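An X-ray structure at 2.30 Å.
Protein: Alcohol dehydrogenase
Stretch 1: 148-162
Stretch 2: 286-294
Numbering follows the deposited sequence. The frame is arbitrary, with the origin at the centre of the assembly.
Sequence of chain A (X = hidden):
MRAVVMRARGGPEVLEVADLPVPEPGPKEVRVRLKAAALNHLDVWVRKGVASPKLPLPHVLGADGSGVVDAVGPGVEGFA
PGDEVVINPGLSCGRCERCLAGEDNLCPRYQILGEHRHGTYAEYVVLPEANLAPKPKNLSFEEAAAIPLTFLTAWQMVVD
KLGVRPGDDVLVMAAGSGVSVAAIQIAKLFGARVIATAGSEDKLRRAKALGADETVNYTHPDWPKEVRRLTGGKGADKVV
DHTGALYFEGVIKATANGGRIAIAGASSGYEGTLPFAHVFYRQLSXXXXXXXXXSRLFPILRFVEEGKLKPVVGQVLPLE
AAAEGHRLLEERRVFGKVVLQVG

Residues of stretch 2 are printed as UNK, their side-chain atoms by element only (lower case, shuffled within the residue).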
# COMPACT_ATOMS: atom_id res chain seq x y z
N PRO A 148 13.68 -10.48 20.69
CA PRO A 148 13.87 -9.17 20.05
C PRO A 148 14.61 -9.06 18.72
O PRO A 148 13.98 -9.02 17.65
CB PRO A 148 14.49 -8.35 21.16
CG PRO A 148 13.86 -8.93 22.38
CD PRO A 148 14.03 -10.40 22.12
N LEU A 149 15.94 -8.99 18.77
CA LEU A 149 16.76 -8.83 17.58
C LEU A 149 16.33 -9.70 16.38
O LEU A 149 16.02 -9.16 15.31
CB LEU A 149 18.24 -9.08 17.93
CG LEU A 149 19.44 -8.59 17.09
CD1 LEU A 149 19.29 -9.02 15.64
CD2 LEU A 149 19.60 -7.09 17.20
N THR A 150 16.32 -11.02 16.51
CA THR A 150 15.94 -11.84 15.36
C THR A 150 14.48 -11.73 14.97
O THR A 150 14.16 -11.67 13.79
CB THR A 150 16.29 -13.35 15.54
OG1 THR A 150 15.84 -13.81 16.82
CG2 THR A 150 17.78 -13.58 15.38
N PHE A 151 13.57 -11.72 15.94
CA PHE A 151 12.17 -11.61 15.55
C PHE A 151 11.86 -10.30 14.83
O PHE A 151 11.08 -10.29 13.88
CB PHE A 151 11.24 -11.84 16.73
CG PHE A 151 10.99 -13.29 16.98
CD1 PHE A 151 11.90 -14.04 17.71
CD2 PHE A 151 9.93 -13.94 16.36
CE1 PHE A 151 11.77 -15.43 17.80
CE2 PHE A 151 9.79 -15.32 16.44
CZ PHE A 151 10.72 -16.07 17.16
N LEU A 152 12.48 -9.20 15.24
CA LEU A 152 12.23 -7.93 14.57
C LEU A 152 12.76 -7.93 13.15
O LEU A 152 12.12 -7.40 12.25
CB LEU A 152 12.86 -6.78 15.35
CG LEU A 152 12.13 -6.43 16.64
CD1 LEU A 152 13.07 -5.68 17.58
CD2 LEU A 152 10.91 -5.59 16.31
N THR A 153 13.93 -8.52 12.95
CA THR A 153 14.55 -8.57 11.64
C THR A 153 13.75 -9.48 10.71
O THR A 153 13.53 -9.14 9.56
CB THR A 153 15.99 -9.08 11.75
OG1 THR A 153 16.75 -8.17 12.55
CG2 THR A 153 16.63 -9.21 10.38
N ALA A 154 13.32 -10.62 11.23
CA ALA A 154 12.54 -11.56 10.44
C ALA A 154 11.18 -10.97 10.10
O ALA A 154 10.62 -11.23 9.03
CB ALA A 154 12.36 -12.86 11.22
N TRP A 155 10.64 -10.16 11.00
CA TRP A 155 9.33 -9.58 10.79
C TRP A 155 9.32 -8.54 9.67
O TRP A 155 8.42 -8.53 8.83
CB TRP A 155 8.81 -8.98 12.09
CG TRP A 155 7.44 -8.39 11.97
CD1 TRP A 155 7.10 -7.22 11.35
CD2 TRP A 155 6.23 -8.92 12.52
NE1 TRP A 155 5.76 -6.99 11.49
CE2 TRP A 155 5.19 -8.02 12.20
CE3 TRP A 155 5.92 -10.07 13.26
CZ2 TRP A 155 3.86 -8.23 12.59
CZ3 TRP A 155 4.60 -10.28 13.64
CH2 TRP A 155 3.59 -9.35 13.31
N GLN A 156 10.32 -7.66 9.66
CA GLN A 156 10.38 -6.65 8.61
C GLN A 156 10.54 -7.32 7.26
O GLN A 156 9.94 -6.90 6.29
CB GLN A 156 11.55 -5.67 8.83
CG GLN A 156 11.55 -4.53 7.80
CD GLN A 156 12.50 -3.39 8.14
OE1 GLN A 156 13.61 -3.33 7.62
NE2 GLN A 156 12.07 -2.49 9.02
N MET A 157 11.35 -8.38 7.21
CA MET A 157 11.57 -9.10 5.96
C MET A 157 10.30 -9.80 5.47
O MET A 157 9.89 -9.62 4.32
CB MET A 157 12.70 -10.12 6.12
CG MET A 157 14.06 -9.51 6.38
SD MET A 157 15.38 -10.77 6.43
CE MET A 157 15.07 -11.43 7.99
N VAL A 158 9.65 -10.57 6.34
CA VAL A 158 8.44 -11.31 6.01
C VAL A 158 7.20 -10.42 5.82
O VAL A 158 6.58 -10.43 4.76
CB VAL A 158 8.15 -12.37 7.12
CG1 VAL A 158 6.84 -13.11 6.84
CG2 VAL A 158 9.31 -13.35 7.19
N VAL A 159 6.86 -9.66 6.85
CA VAL A 159 5.69 -8.79 6.81
C VAL A 159 5.81 -7.52 5.94
O VAL A 159 5.07 -7.37 4.97
CB VAL A 159 5.29 -8.42 8.26
CG1 VAL A 159 4.02 -7.60 8.27
CG2 VAL A 159 5.10 -9.69 9.07
N ASP A 160 6.73 -6.62 6.26
CA ASP A 160 6.90 -5.38 5.50
C ASP A 160 7.58 -5.53 4.13
O ASP A 160 7.02 -5.12 3.11
CB ASP A 160 7.65 -4.35 6.36
CG ASP A 160 6.97 -4.11 7.71
OD1 ASP A 160 5.75 -3.81 7.73
OD2 ASP A 160 7.65 -4.19 8.76
N LYS A 161 8.76 -6.11 4.09
CA LYS A 161 9.50 -6.30 2.84
C LYS A 161 8.86 -7.27 1.85
O LYS A 161 8.56 -6.90 0.72
CB LYS A 161 10.92 -6.77 3.14
CG LYS A 161 11.99 -5.71 2.96
CD LYS A 161 11.76 -4.45 3.75
CE LYS A 161 12.95 -3.53 3.52
NZ LYS A 161 12.80 -2.16 4.05
N LEU A 162 8.67 -8.52 2.27
CA LEU A 162 8.10 -9.53 1.39
C LEU A 162 6.58 -9.49 1.28
O LEU A 162 6.01 -10.05 0.34
CB LEU A 162 8.53 -10.92 1.84
CG LEU A 162 10.04 -11.21 1.83
CD1 LEU A 162 10.32 -12.38 2.74
CD2 LEU A 162 10.52 -11.47 0.41
N UNK A 286 15.03 -7.63 -5.08
CA UNK A 286 15.95 -7.95 -4.00
C UNK A 286 15.86 -6.81 -3.00
O UNK A 286 16.11 -5.66 -3.34
c UNK A 286 17.46 -9.10 -5.61
c UNK A 286 18.33 -8.40 -3.37
c UNK A 286 17.39 -8.04 -4.52
c UNK A 286 18.65 -8.95 -6.51
N UNK A 287 15.51 -7.14 -1.77
CA UNK A 287 15.32 -6.14 -0.75
C UNK A 287 16.24 -6.31 0.46
O UNK A 287 16.26 -7.36 1.10
c UNK A 287 13.87 -6.20 -0.29
c UNK A 287 11.54 -6.94 -0.89
c UNK A 287 12.58 -4.99 -2.04
c UNK A 287 12.83 -6.34 -1.41
N UNK A 288 17.01 -5.27 0.78
CA UNK A 288 17.89 -5.36 1.93
C UNK A 288 17.10 -4.96 3.17
O UNK A 288 16.26 -4.06 3.11
N UNK A 289 17.35 -5.62 4.30
CA UNK A 289 16.63 -5.31 5.51
C UNK A 289 17.47 -5.47 6.77
O UNK A 289 18.08 -6.51 7.00
c UNK A 289 15.39 -6.18 5.62
o UNK A 289 14.78 -6.07 6.91
N UNK A 290 17.52 -4.42 7.58
CA UNK A 290 18.26 -4.47 8.82
C UNK A 290 17.31 -4.08 9.92
O UNK A 290 16.70 -3.02 9.87
c UNK A 290 19.47 -3.51 8.79
o UNK A 290 20.42 -3.93 7.80
c UNK A 290 20.17 -3.50 10.15
N UNK A 291 17.18 -4.95 10.91
CA UNK A 291 16.29 -4.69 12.04
C UNK A 291 14.84 -4.38 11.61
O UNK A 291 14.37 -4.88 10.59
c UNK A 291 18.05 -3.91 13.77
c UNK A 291 17.15 -3.77 16.45
c UNK A 291 16.85 -3.53 12.88
s UNK A 291 17.65 -4.97 15.20
N UNK A 292 14.14 -3.58 12.40
CA UNK A 292 12.77 -3.22 12.11
C UNK A 292 12.37 -2.08 13.03
O UNK A 292 13.16 -1.64 13.86
c UNK A 292 11.85 -4.41 12.34
N UNK A 293 11.14 -1.60 12.87
CA UNK A 293 10.63 -0.53 13.70
C UNK A 293 10.36 -1.04 15.12
O UNK A 293 9.86 -2.16 15.29
o UNK A 293 8.74 0.95 13.98
c UNK A 293 9.33 0.02 13.10
N UNK A 294 10.70 -0.25 16.12
CA UNK A 294 10.48 -0.64 17.51
C UNK A 294 9.04 -1.06 17.79
O UNK A 294 8.79 -1.91 18.64
c UNK A 294 10.85 0.49 18.46
c UNK A 294 12.55 1.56 19.91
n UNK A 294 13.74 3.37 18.71
c UNK A 294 12.32 0.67 18.69
c UNK A 294 12.55 3.03 19.55
O HOH W 1 19.56 -6.99 10.96
O HOH W 2 9.73 -2.50 10.17

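Position 286 carries four carbons, forked at the first, with one arm two carbons long. None of them reaches the helix of stretch 1, and the residue is Ile-286.

Position 287 also has four carbons, but here the fork comes at the second. Its CB points toward the helix and lies 3.8 Å from Lys-161 CG, while a carbon at the end of the fork comes 3.4 Å from Lys-161 O. This is Leu-287, and the end carbon is CD1. A lysine's aliphatic stem thus serves as an apolar surface.

Position 288 has no side-chain atoms, and its backbone O lies 3.4 Å from Lys-161 CE. It is Gly-288, contributing backbone alone, so the same lysine spans successive residues of the strand.

At position 289 one carbon is followed by one oxygen. The CA-to-CB bond points toward the helix, and the oxygen sits 3.6 Å from Met-157 CG and 3.1 Å from Gln-156 OE1 as modelled. The residue is Ser-289; the glutamine amide is probably turned over, so the polar pair with Ser-289 OG stays open.

Position 290 shows one carbon bearing an oxygen and a carbon. Its CB points away, and its side chain stays 6.0 Å or more from stretch 1. The pattern is that of Thr-290.

Position 291 is an unbranched chain of two carbons, a sulfur and a carbon. Its sulfur lies 3.5 Å from Leu-149 CD2, and its CA packs 3.5 Å from Thr-153 OG1. It is Met-291: although CB points away, the chain bends through three m rotamers to bring SD to the helix. Water 1 accepts from Met-291 N at 3.1 Å and makes a weak 3.4 Å bond with Thr-153 OG1.

Position 292 has a single carbon. This CB points toward the helix, 3.0 Å from Leu-152 O and 4.0 Å from Leu-152 CB, a fit with little space to spare. The residue is Ala-292.

Position 293 has one carbon then one oxygen, and this side chain stays at least 5.5 Å from stretch 1, while its backbone O touches Leu-152 CD2 at 3.7 Å. It is Ser-293. Water 2 accepts from Ser-293 N at 3.2 Å and donates to Asp-160 OD2 at 3.0 Å, bridging a backbone amide of stretch 2 to a helix carboxylate.

Position 294 has four carbons in a row ending in nitrogen. Its CA-to-CB bond points away; it is Lys-294, whose NZ bonds elsewhere in the structure.

The contact has no clear direct hydrogen bond between the stretches. Small Ser-289 and Ala-292 point toward the helix and let the chain lie close, while Met-291 covers the most surface, its sulfur folded back to Leu-149. Across the register, Thr-153 CA and Met-291 CA are 4.3 Å apart, widening to 6.8 Å between Lys-161 CA and Leu-287 CA, where longer side chains fill the gap. Waters connect polar groups across the seam, and 646 Å² is buried in all.

Stretch 2, residues 286-294: ILGSTMASK
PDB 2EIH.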